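Local coordinates for small COPII coat GTPase SAR1 (Encephalitozoon cuniculi, PDB 6VS4), which is a small COPII coat GTPase of the ADP-ribosylation factor family, with a P-loop fold that holds guanosine-5'-diphosphate, at residues G109-V114 and V142-K147; K187-T192 and A206-W211. One frame throughout, in Å; residues are numbered along the deposited sequence.

Interaction 1 (G109-V114 and V142-K147). With GDP (guanosine-5'-diphosphate), chain D.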
ATOM      1  N   GLY A 109      -9.429 -19.474 -31.094  1.00 59.18           N
ATOM      2  CA  GLY A 109     -10.550 -19.160 -30.232  1.00 56.69           C
ATOM      3  C   GLY A 109     -11.101 -17.795 -30.564  1.00 58.23           C
ATOM      4  O   GLY A 109     -10.430 -16.964 -31.180  1.00 62.94           O
ATOM      5  N   ILE A 110     -12.337 -17.571 -30.141  1.00 54.41           N
ATOM      6  CA  ILE A 110     -13.045 -16.335 -30.430  1.00 54.08           C
ATOM      7  C   ILE A 110     -13.576 -15.744 -29.133  1.00 55.31           C
ATOM      8  O   ILE A 110     -14.117 -16.462 -28.284  1.00 55.36           O
ATOM      9  CB  ILE A 110     -14.184 -16.568 -31.446  1.00 59.95           C
ATOM     10  CG1 ILE A 110     -13.584 -16.882 -32.819  1.00 54.19           C
ATOM     11  CG2 ILE A 110     -15.115 -15.363 -31.498  1.00 50.28           C
ATOM     12  CD1 ILE A 110     -14.526 -17.548 -33.769  1.00 56.91           C
ATOM     13  N   VAL A 111     -13.395 -14.438 -28.978  1.00 51.91           N
ATOM     14  CA  VAL A 111     -14.055 -13.655 -27.945  1.00 45.63           C
ATOM     15  C   VAL A 111     -15.041 -12.732 -28.652  1.00 47.59           C
ATOM     16  O   VAL A 111     -14.641 -11.804 -29.366  1.00 50.11           O
ATOM     17  CB  VAL A 111     -13.041 -12.876 -27.098  1.00 44.79           C
ATOM     18  CG1 VAL A 111     -13.735 -12.049 -26.034  1.00 38.68           C
ATOM     19  CG2 VAL A 111     -12.073 -13.842 -26.466  1.00 43.43           C
ATOM     20  N   PHE A 112     -16.330 -12.997 -28.474  1.00 46.54           N
ATOM     21  CA  PHE A 112     -17.390 -12.214 -29.090  1.00 46.30           C
ATOM     22  C   PHE A 112     -18.026 -11.331 -28.022  1.00 53.23           C
ATOM     23  O   PHE A 112     -18.499 -11.838 -26.997  1.00 50.89           O
ATOM     24  CB  PHE A 112     -18.436 -13.121 -29.737  1.00 52.19           C
ATOM     25  CG  PHE A 112     -19.410 -12.387 -30.612  1.00 49.02           C
ATOM     26  CD1 PHE A 112     -20.551 -11.814 -30.077  1.00 56.99           C
ATOM     27  CD2 PHE A 112     -19.184 -12.264 -31.973  1.00 54.46           C
ATOM     28  CE1 PHE A 112     -21.455 -11.132 -30.890  1.00 60.55           C
ATOM     29  CE2 PHE A 112     -20.082 -11.581 -32.789  1.00 54.47           C
ATOM     30  CZ  PHE A 112     -21.217 -11.018 -32.247  1.00 54.48           C
ATOM     31  N   ILE A 113     -18.030 -10.019 -28.258  1.00 50.43           N
ATOM     32  CA  ILE A 113     -18.443  -9.032 -27.266  1.00 48.55           C
ATOM     33  C   ILE A 113     -19.716  -8.336 -27.731  1.00 51.70           C
ATOM     34  O   ILE A 113     -19.804  -7.891 -28.883  1.00 56.09           O
ATOM     35  CB  ILE A 113     -17.325  -8.012 -27.009  1.00 46.69           C
ATOM     36  CG1 ILE A 113     -16.043  -8.747 -26.603  1.00 48.97           C
ATOM     37  CG2 ILE A 113     -17.742  -7.046 -25.928  1.00 37.70           C
ATOM     38  CD1 ILE A 113     -14.898  -7.830 -26.195  1.00 40.42           C
ATOM     39  N   VAL A 114     -20.690  -8.211 -26.824  1.00 46.66           N
ATOM     40  CA  VAL A 114     -21.970  -7.569 -27.101  1.00 44.92           C
ATOM     41  C   VAL A 114     -22.201  -6.450 -26.091  1.00 55.09           C
ATOM     42  O   VAL A 114     -21.998  -6.637 -24.887  1.00 50.67           O
ATOM     43  CB  VAL A 114     -23.133  -8.584 -27.050  1.00 56.94           C
ATOM     44  CG1 VAL A 114     -24.487  -7.881 -27.255  1.00 56.99           C
ATOM     45  CG2 VAL A 114     -22.933  -9.686 -28.065  1.00 59.87           C
ATOM     46  N   VAL A 142     -16.345 -17.778 -26.762  1.00 44.92           N
ATOM     47  CA  VAL A 142     -16.774 -17.207 -25.494  1.00 43.44           C
ATOM     48  C   VAL A 142     -17.456 -15.878 -25.787  1.00 48.63           C
ATOM     49  O   VAL A 142     -16.952 -15.068 -26.577  1.00 51.04           O
ATOM     50  CB  VAL A 142     -15.599 -17.065 -24.503  1.00 47.45           C
ATOM     51  CG1 VAL A 142     -14.579 -16.046 -24.965  1.00 46.07           C
ATOM     52  CG2 VAL A 142     -16.123 -16.703 -23.137  1.00 56.71           C
ATOM     53  N   VAL A 143     -18.640 -15.684 -25.213  1.00 43.61           N
ATOM     54  CA  VAL A 143     -19.442 -14.490 -25.438  1.00 43.94           C
ATOM     55  C   VAL A 143     -19.423 -13.638 -24.176  1.00 44.28           C
ATOM     56  O   VAL A 143     -19.763 -14.113 -23.084  1.00 44.80           O
ATOM     57  CB  VAL A 143     -20.880 -14.843 -25.843  1.00 48.32           C
ATOM     58  CG1 VAL A 143     -21.707 -13.580 -25.961  1.00 46.22           C
ATOM     59  CG2 VAL A 143     -20.870 -15.583 -27.153  1.00 45.83           C
ATOM     60  N   LEU A 144     -19.020 -12.382 -24.327  1.00 37.95           N
ATOM     61  CA  LEU A 144     -19.039 -11.415 -23.241  1.00 38.15           C
ATOM     62  C   LEU A 144     -20.229 -10.490 -23.445  1.00 41.33           C
ATOM     63  O   LEU A 144     -20.239  -9.673 -24.367  1.00 52.07           O
ATOM     64  CB  LEU A 144     -17.728 -10.633 -23.184  1.00 41.00           C
ATOM     65  CG  LEU A 144     -16.455 -11.481 -23.005  1.00 45.32           C
ATOM     66  CD1 LEU A 144     -15.198 -10.615 -22.896  1.00 33.47           C
ATOM     67  CD2 LEU A 144     -16.595 -12.383 -21.809  1.00 33.37           C
ATOM     68  N   MET A 145     -21.248 -10.646 -22.613  1.00 46.01           N
ATOM     69  CA  MET A 145     -22.313  -9.649 -22.544  1.00 45.99           C
ATOM     70  C   MET A 145     -21.771  -8.502 -21.697  1.00 44.63           C
ATOM     71  O   MET A 145     -21.659  -8.613 -20.474  1.00 45.69           O
ATOM     72  CB  MET A 145     -23.590 -10.253 -21.970  1.00 46.22           C
ATOM     73  CG  MET A 145     -24.195 -11.368 -22.826  1.00 54.19           C
ATOM     74  SD  MET A 145     -25.012 -10.788 -24.331  1.00 60.35           S
ATOM     75  CE  MET A 145     -25.613 -12.323 -25.027  1.00 61.55           C
ATOM     76  N   ASN A 146     -21.390  -7.415 -22.354  1.00 41.59           N
ATOM     77  CA  ASN A 146     -20.641  -6.335 -21.730  1.00 43.71           C
ATOM     78  C   ASN A 146     -21.555  -5.158 -21.406  1.00 48.44           C
ATOM     79  O   ASN A 146     -22.676  -5.058 -21.908  1.00 56.48           O
ATOM     80  CB  ASN A 146     -19.497  -5.883 -22.646  1.00 46.55           C
ATOM     81  CG  ASN A 146     -18.514  -4.958 -21.949  1.00 44.52           C
ATOM     82  OD1 ASN A 146     -18.253  -5.099 -20.757  1.00 48.05           O
ATOM     83  ND2 ASN A 146     -17.965  -4.002 -22.693  1.00 47.03           N
ATOM     84  N   LYS A 147     -21.046  -4.264 -20.551  1.00 52.38           N
ATOM     85  CA  LYS A 147     -21.723  -3.031 -20.143  1.00 48.55           C
ATOM     86  C   LYS A 147     -22.971  -3.301 -19.303  1.00 50.80           C
ATOM     87  O   LYS A 147     -23.926  -2.520 -19.334  1.00 48.44           O
ATOM     88  CB  LYS A 147     -22.078  -2.155 -21.348  1.00 51.59           C
ATOM     89  CG  LYS A 147     -20.908  -1.896 -22.284  1.00 51.94           C
ATOM     90  CD  LYS A 147     -21.127  -0.623 -23.064  1.00 60.52           C
ATOM     91  CE  LYS A 147     -20.095  -0.442 -24.145  1.00 60.24           C
ATOM     92  NZ  LYS A 147     -20.469   0.700 -25.008  1.00 60.33           N
TER
HETATM   93  PB  GDP D 302     -14.850  -1.100 -29.952  1.00 59.19           P
HETATM   94  O1B GDP D 302     -15.464  -0.367 -31.159  1.00 64.44           O
HETATM   95  O2B GDP D 302     -13.359  -1.227 -30.059  1.00 66.03           O
HETATM   96  O3B GDP D 302     -15.582  -2.434 -29.783  1.00 48.78           O
HETATM   97  O3A GDP D 302     -15.227  -0.262 -28.656  1.00 41.84           O
HETATM   98  PA  GDP D 302     -14.383   0.413 -27.495  1.00 57.44           P
HETATM   99  O1A GDP D 302     -13.726   1.649 -28.089  1.00 63.76           O
HETATM  100  O2A GDP D 302     -13.483  -0.559 -26.842  1.00 65.19           O
HETATM  101  O5' GDP D 302     -15.484   0.945 -26.470  1.00 65.96           O
HETATM  102  C5' GDP D 302     -16.455   1.966 -26.782  1.00 66.58           C
HETATM  103  C4' GDP D 302     -16.859   2.675 -25.513  1.00 58.76           C
HETATM  104  O4' GDP D 302     -17.510   1.739 -24.624  1.00 54.37           O
HETATM  105  C3' GDP D 302     -15.713   3.314 -24.721  1.00 62.61           C
HETATM  106  O3' GDP D 302     -16.018   4.652 -24.344  1.00 66.79           O
HETATM  107  C2' GDP D 302     -15.576   2.401 -23.498  1.00 59.69           C
HETATM  108  O2' GDP D 302     -15.133   3.129 -22.360  1.00 63.00           O
HETATM  109  C1' GDP D 302     -17.020   1.950 -23.316  1.00 58.11           C
HETATM  110  N9  GDP D 302     -17.176   0.704 -22.549  1.00 60.87           N
HETATM  111  C8  GDP D 302     -16.550  -0.499 -22.753  1.00 57.81           C
HETATM  112  N7  GDP D 302     -16.898  -1.415 -21.880  1.00 51.54           N
HETATM  113  C5  GDP D 302     -17.801  -0.773 -21.048  1.00 61.03           C
HETATM  114  C6  GDP D 302     -18.503  -1.225 -19.878  1.00 58.41           C
HETATM  115  O6  GDP D 302     -18.484  -2.350 -19.385  1.00 54.84           O
HETATM  116  N1  GDP D 302     -19.284  -0.232 -19.323  1.00 57.91           N
HETATM  117  C2  GDP D 302     -19.418   1.036 -19.822  1.00 59.26           C
HETATM  118  N2  GDP D 302     -20.230   1.864 -19.160  1.00 55.86           N
HETATM  119  N3  GDP D 302     -18.783   1.468 -20.908  1.00 63.31           N
HETATM  120  C4  GDP D 302     -17.988   0.529 -21.456  1.00 64.07           C
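Val111 to Val114 lie beside Val142 to Met145 in parallel register. Five backbone bonds join Ile110, Phe112 and Val114 to Val142, Leu144 and Asn146, from Val142 N to Ile110 O (3.0 Å) through to Asn146 N to Val114 O (2.7 Å). The strands belong to a beta-alpha-beta unit, and helix 122-135 makes the crossover. That helix packs on the face carrying Phe112 and Val114, where Met145 SD lies beside Val114 CB. On the other face, Val111 CG1 meets Leu144 CD1 at 3.7 Å, and Val111 CG2 meets Val142 CG1. Strand 141-146 ends at the nucleotide. Asn146 CB rests on Ile113 CG2, while Asn146 ND2 comes within 2.9 Å of GDP N7 and is bonded to Ala50 O. Asn146 OD1 takes the amide of Ile193.

Lys147 follows. Its CG is anti to the carbonyl carbon (chi1 -51°), and the extended chain runs over one face of the guanine. Lys147 CB lies 4.0 Å from GDP N1 and C6. Lys147 CG sits above GDP C5 and C6, at 3.5 Å from each. Lys147 CD lies above GDP C4 (3.7 Å) and N3. CE reaches GDP N9 and the ribose O4'. Lys147 NZ ends in a hydrogen bond to GDP O4' (3.2 Å), a salt bridge to Asp115 and a bond to Asn49 O. Asn146, Lys147 and Asp149 fit the NKxD motif of this family. The chemistry is divided: methylenes lie on the flat base, and the Asn146 amide nears N7 from well off its plane. Asp115, directly after Val114, probably steadies the charged tip.

Interaction 2 (K187-T192 and A206-W211). With GDP (guanosine-5'-diphosphate), chain D.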
ATOM      1  N   LYS A 187     -20.080 -20.276 -24.667  1.00 47.41           N
ATOM      2  CA  LYS A 187     -20.446 -19.971 -23.289  1.00 45.91           C
ATOM      3  C   LYS A 187     -20.541 -18.465 -23.090  1.00 47.38           C
ATOM      4  O   LYS A 187     -19.641 -17.720 -23.490  1.00 47.93           O
ATOM      5  CB  LYS A 187     -19.451 -20.575 -22.288  1.00 55.28           C
ATOM      6  CG  LYS A 187     -19.991 -20.549 -20.862  1.00 57.62           C
ATOM      7  CD  LYS A 187     -19.182 -21.394 -19.902  1.00 67.11           C
ATOM      8  CE  LYS A 187     -19.745 -21.262 -18.491  1.00 74.73           C
ATOM      9  NZ  LYS A 187     -19.220 -22.307 -17.571  1.00 83.68           N
ATOM     10  N   ILE A 188     -21.618 -18.033 -22.436  1.00 48.14           N
ATOM     11  CA  ILE A 188     -21.946 -16.620 -22.268  1.00 43.90           C
ATOM     12  C   ILE A 188     -21.517 -16.163 -20.882  1.00 45.16           C
ATOM     13  O   ILE A 188     -21.810 -16.824 -19.879  1.00 49.51           O
ATOM     14  CB  ILE A 188     -23.451 -16.380 -22.486  1.00 51.04           C
ATOM     15  CG1 ILE A 188     -23.857 -16.806 -23.896  1.00 55.07           C
ATOM     16  CG2 ILE A 188     -23.815 -14.922 -22.269  1.00 44.65           C
ATOM     17  CD1 ILE A 188     -25.364 -16.847 -24.092  1.00 55.43           C
ATOM     18  N   PHE A 189     -20.829 -15.028 -20.820  1.00 41.23           N
ATOM     19  CA  PHE A 189     -20.448 -14.421 -19.554  1.00 42.27           C
ATOM     20  C   PHE A 189     -20.956 -12.986 -19.505  1.00 40.71           C
ATOM     21  O   PHE A 189     -21.043 -12.308 -20.532  1.00 50.45           O
ATOM     22  CB  PHE A 189     -18.924 -14.445 -19.351  1.00 45.85           C
ATOM     23  CG  PHE A 189     -18.346 -15.829 -19.180  1.00 47.24           C
ATOM     24  CD1 PHE A 189     -18.126 -16.645 -20.278  1.00 42.45           C
ATOM     25  CD2 PHE A 189     -17.999 -16.300 -17.918  1.00 46.62           C
ATOM     26  CE1 PHE A 189     -17.585 -17.908 -20.122  1.00 47.98           C
ATOM     27  CE2 PHE A 189     -17.460 -17.567 -17.753  1.00 43.61           C
ATOM     28  CZ  PHE A 189     -17.248 -18.371 -18.857  1.00 48.54           C
ATOM     29  N   TYR A 190     -21.295 -12.533 -18.302  1.00 43.77           N
ATOM     30  CA  TYR A 190     -21.850 -11.202 -18.079  1.00 44.32           C
ATOM     31  C   TYR A 190     -20.830 -10.380 -17.301  1.00 44.03           C
ATOM     32  O   TYR A 190     -20.447 -10.752 -16.186  1.00 47.55           O
ATOM     33  CB  TYR A 190     -23.193 -11.285 -17.348  1.00 42.21           C
ATOM     34  CG  TYR A 190     -24.161 -12.193 -18.070  1.00 50.00           C
ATOM     35  CD1 TYR A 190     -25.048 -11.684 -19.006  1.00 47.86           C
ATOM     36  CD2 TYR A 190     -24.154 -13.564 -17.850  1.00 51.30           C
ATOM     37  CE1 TYR A 190     -25.919 -12.509 -19.689  1.00 50.17           C
ATOM     38  CE2 TYR A 190     -25.006 -14.394 -18.524  1.00 53.50           C
ATOM     39  CZ  TYR A 190     -25.894 -13.864 -19.445  1.00 57.16           C
ATOM     40  OH  TYR A 190     -26.753 -14.698 -20.117  1.00 61.32           O
ATOM     41  N   VAL A 191     -20.366  -9.287 -17.909  1.00 42.94           N
ATOM     42  CA  VAL A 191     -19.213  -8.547 -17.417  1.00 43.43           C
ATOM     43  C   VAL A 191     -19.442  -7.049 -17.584  1.00 49.41           C
ATOM     44  O   VAL A 191     -20.298  -6.603 -18.351  1.00 54.68           O
ATOM     45  CB  VAL A 191     -17.914  -8.961 -18.151  1.00 47.55           C
ATOM     46  CG1 VAL A 191     -17.583 -10.434 -17.910  1.00 46.27           C
ATOM     47  CG2 VAL A 191     -18.039  -8.686 -19.639  1.00 34.19           C
ATOM     48  N   THR A 192     -18.654  -6.274 -16.840  1.00 48.92           N
ATOM     49  CA  THR A 192     -18.435  -4.845 -17.077  1.00 52.00           C
ATOM     50  C   THR A 192     -16.928  -4.698 -17.246  1.00 55.35           C
ATOM     51  O   THR A 192     -16.179  -4.727 -16.264  1.00 53.29           O
ATOM     52  CB  THR A 192     -18.947  -3.955 -15.945  1.00 49.32           C
ATOM     53  OG1 THR A 192     -20.377  -3.963 -15.923  1.00 65.40           O
ATOM     54  CG2 THR A 192     -18.473  -2.527 -16.143  1.00 49.87           C
ATOM     55  N   ALA A 206     -12.127 -13.002 -16.130  1.00 48.08           N
ATOM     56  CA  ALA A 206     -11.000 -13.934 -16.075  1.00 41.61           C
ATOM     57  C   ALA A 206     -11.460 -15.380 -16.228  1.00 45.62           C
ATOM     58  O   ALA A 206     -10.779 -16.187 -16.874  1.00 49.03           O
ATOM     59  CB  ALA A 206     -10.231 -13.766 -14.764  1.00 43.36           C
ATOM     60  N   ARG A 207     -12.625 -15.729 -15.668  1.00 41.84           N
ATOM     61  CA  ARG A 207     -13.116 -17.094 -15.847  1.00 48.43           C
ATOM     62  C   ARG A 207     -13.483 -17.368 -17.300  1.00 49.77           C
ATOM     63  O   ARG A 207     -13.379 -18.515 -17.757  1.00 47.97           O
ATOM     64  CB  ARG A 207     -14.317 -17.364 -14.943  1.00 48.09           C
ATOM     65  CG  ARG A 207     -13.960 -17.497 -13.470  1.00 53.78           C
ATOM     66  CD  ARG A 207     -15.131 -18.024 -12.660  1.00 58.47           C
ATOM     67  NE  ARG A 207     -16.415 -17.632 -13.236  1.00 68.60           N
ATOM     68  CZ  ARG A 207     -17.166 -16.633 -12.786  1.00 74.08           C
ATOM     69  NH1 ARG A 207     -16.766 -15.913 -11.749  1.00 69.24           N
ATOM     70  NH2 ARG A 207     -18.322 -16.359 -13.375  1.00 85.24           N
ATOM     71  N   ALA A 208     -13.884 -16.330 -18.044  1.00 45.58           N
ATOM     72  CA  ALA A 208     -14.169 -16.510 -19.464  1.00 42.91           C
ATOM     73  C   ALA A 208     -12.911 -16.913 -20.223  1.00 41.11           C
ATOM     74  O   ALA A 208     -12.953 -17.806 -21.075  1.00 44.29           O
ATOM     75  CB  ALA A 208     -14.776 -15.234 -20.049  1.00 38.07           C
ATOM     76  N   PHE A 209     -11.773 -16.291 -19.905  1.00 45.03           N
ATOM     77  CA  PHE A 209     -10.527 -16.672 -20.564  1.00 42.27           C
ATOM     78  C   PHE A 209     -10.048 -18.050 -20.117  1.00 44.81           C
ATOM     79  O   PHE A 209      -9.491 -18.805 -20.922  1.00 52.23           O
ATOM     80  CB  PHE A 209      -9.452 -15.621 -20.314  1.00 44.81           C
ATOM     81  CG  PHE A 209      -9.591 -14.412 -21.182  1.00 46.75           C
ATOM     82  CD1 PHE A 209      -9.112 -14.422 -22.480  1.00 42.35           C
ATOM     83  CD2 PHE A 209     -10.205 -13.265 -20.704  1.00 43.72           C
ATOM     84  CE1 PHE A 209      -9.233 -13.305 -23.287  1.00 46.63           C
ATOM     85  CE2 PHE A 209     -10.330 -12.147 -21.504  1.00 50.66           C
ATOM     86  CZ  PHE A 209      -9.844 -12.166 -22.799  1.00 49.11           C
ATOM     87  N   LYS A 210     -10.248 -18.401 -18.842  1.00 49.22           N
ATOM     88  CA  LYS A 210      -9.863 -19.740 -18.402  1.00 51.47           C
ATOM     89  C   LYS A 210     -10.727 -20.804 -19.071  1.00 46.83           C
ATOM     90  O   LYS A 210     -10.227 -21.868 -19.451  1.00 56.55           O
ATOM     91  CB  LYS A 210      -9.928 -19.851 -16.875  1.00 46.92           C
ATOM     92  N   TRP A 211     -12.021 -20.528 -19.251  1.00 53.39           N
ATOM     93  CA  TRP A 211     -12.874 -21.471 -19.972  1.00 52.51           C
ATOM     94  C   TRP A 211     -12.437 -21.597 -21.426  1.00 54.25           C
ATOM     95  O   TRP A 211     -12.324 -22.709 -21.955  1.00 58.46           O
ATOM     96  CB  TRP A 211     -14.338 -21.033 -19.887  1.00 51.89           C
ATOM     97  CG  TRP A 211     -15.288 -21.927 -20.637  1.00 52.26           C
ATOM     98  CD1 TRP A 211     -15.940 -23.022 -20.148  1.00 57.41           C
ATOM     99  CD2 TRP A 211     -15.695 -21.798 -22.007  1.00 50.24           C
ATOM    100  NE1 TRP A 211     -16.728 -23.580 -21.125  1.00 61.52           N
ATOM    101  CE2 TRP A 211     -16.594 -22.851 -22.277  1.00 57.44           C
ATOM    102  CE3 TRP A 211     -15.388 -20.896 -23.031  1.00 43.00           C
ATOM    103  CZ2 TRP A 211     -17.187 -23.030 -23.527  1.00 59.27           C
ATOM    104  CZ3 TRP A 211     -15.974 -21.078 -24.274  1.00 50.56           C
ATOM    105  CH2 TRP A 211     -16.866 -22.133 -24.508  1.00 60.32           C
TER
HETATM  106  PB  GDP D 302     -14.850  -1.100 -29.952  1.00 59.19           P
HETATM  107  O1B GDP D 302     -15.464  -0.367 -31.159  1.00 64.44           O
HETATM  108  O2B GDP D 302     -13.359  -1.227 -30.059  1.00 66.03           O
HETATM  109  O3B GDP D 302     -15.582  -2.434 -29.783  1.00 48.78           O
HETATM  110  O3A GDP D 302     -15.227  -0.262 -28.656  1.00 41.84           O
HETATM  111  PA  GDP D 302     -14.383   0.413 -27.495  1.00 57.44           P
HETATM  112  O1A GDP D 302     -13.726   1.649 -28.089  1.00 63.76           O
HETATM  113  O2A GDP D 302     -13.483  -0.559 -26.842  1.00 65.19           O
HETATM  114  O5' GDP D 302     -15.484   0.945 -26.470  1.00 65.96           O
HETATM  115  C5' GDP D 302     -16.455   1.966 -26.782  1.00 66.58           C
HETATM  116  C4' GDP D 302     -16.859   2.675 -25.513  1.00 58.76           C
HETATM  117  O4' GDP D 302     -17.510   1.739 -24.624  1.00 54.37           O
HETATM  118  C3' GDP D 302     -15.713   3.314 -24.721  1.00 62.61           C
HETATM  119  O3' GDP D 302     -16.018   4.652 -24.344  1.00 66.79           O
HETATM  120  C2' GDP D 302     -15.576   2.401 -23.498  1.00 59.69           C
HETATM  121  O2' GDP D 302     -15.133   3.129 -22.360  1.00 63.00           O
HETATM  122  C1' GDP D 302     -17.020   1.950 -23.316  1.00 58.11           C
HETATM  123  N9  GDP D 302     -17.176   0.704 -22.549  1.00 60.87           N
HETATM  124  C8  GDP D 302     -16.550  -0.499 -22.753  1.00 57.81           C
HETATM  125  N7  GDP D 302     -16.898  -1.415 -21.880  1.00 51.54           N
HETATM  126  C5  GDP D 302     -17.801  -0.773 -21.048  1.00 61.03           C
HETATM  127  C6  GDP D 302     -18.503  -1.225 -19.878  1.00 58.41           C
HETATM  128  O6  GDP D 302     -18.484  -2.350 -19.385  1.00 54.84           O
HETATM  129  N1  GDP D 302     -19.284  -0.232 -19.323  1.00 57.91           N
HETATM  130  C2  GDP D 302     -19.418   1.036 -19.822  1.00 59.26           C
HETATM  131  N2  GDP D 302     -20.230   1.864 -19.160  1.00 55.86           N
HETATM  132  N3  GDP D 302     -18.783   1.468 -20.908  1.00 63.31           N
HETATM  133  C4  GDP D 302     -17.988   0.529 -21.456  1.00 64.07           C
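Phe189 lays its ring over the methyl of Ala208, with Ala208 CB 3.7 Å from the Phe189 ring centroid and only 14° off the normal. This CH-pi contact joins the last strand of the P-loop fold to its C-terminal helix. Strand and helix run nearly antiparallel, at 164°, with the helix packed against one face of the sheet. Val142 of the adjoining strand touches both Phe189 and Ala208. The far end of the Phe189 ring also reaches the helix, where Phe189 CZ lies 4.1 Å from Trp211 CB.

A second CH-pi contact lies beside the first. Lys187 CG is anti to the backbone N (chi1 -166°), and the extended chain passes over one face of the Trp211 indole. Lys187 CB sits over the six-membered ring of Trp211, 3.6 Å from its centroid. Lys187 CD lies over the pyrrole part, 3.5 Å from Trp211 NE1. The aliphatic part of the lysine thus does the packing. Its NZ has a long, weak ion pair with Glu178.

No hydrogen bond crosses between the two segments. Beyond the strand, Val191 and Thr192 lead on to the nucleotide: Thr192 OG1 is bonded to Asp149 OD1, and Thr192 CG2 lies 3.2 Å from GDP O6.

In the fold
The two contacts come in series along the chain, interaction 1 first, and their centres are 8 Å apart. They share one sheet, in which strands 109-115, 141-146 and 186-190 are consecutive and parallel. Strand 141-146 is the common member. Its Val143 O and Met145 N probably bond to Phe189 N and O, and Val142 CG2 packs on Phe189 CD1. Interaction 1 is buried within the sheet. Interaction 2 adds helix 204-223 to the face of its edge strand and is partly open. Both segments 142-147 and 187-192 run on to GDP, so the ends of neighbouring strands bring Asn146, Lys147 and Thr192 together at the guanine.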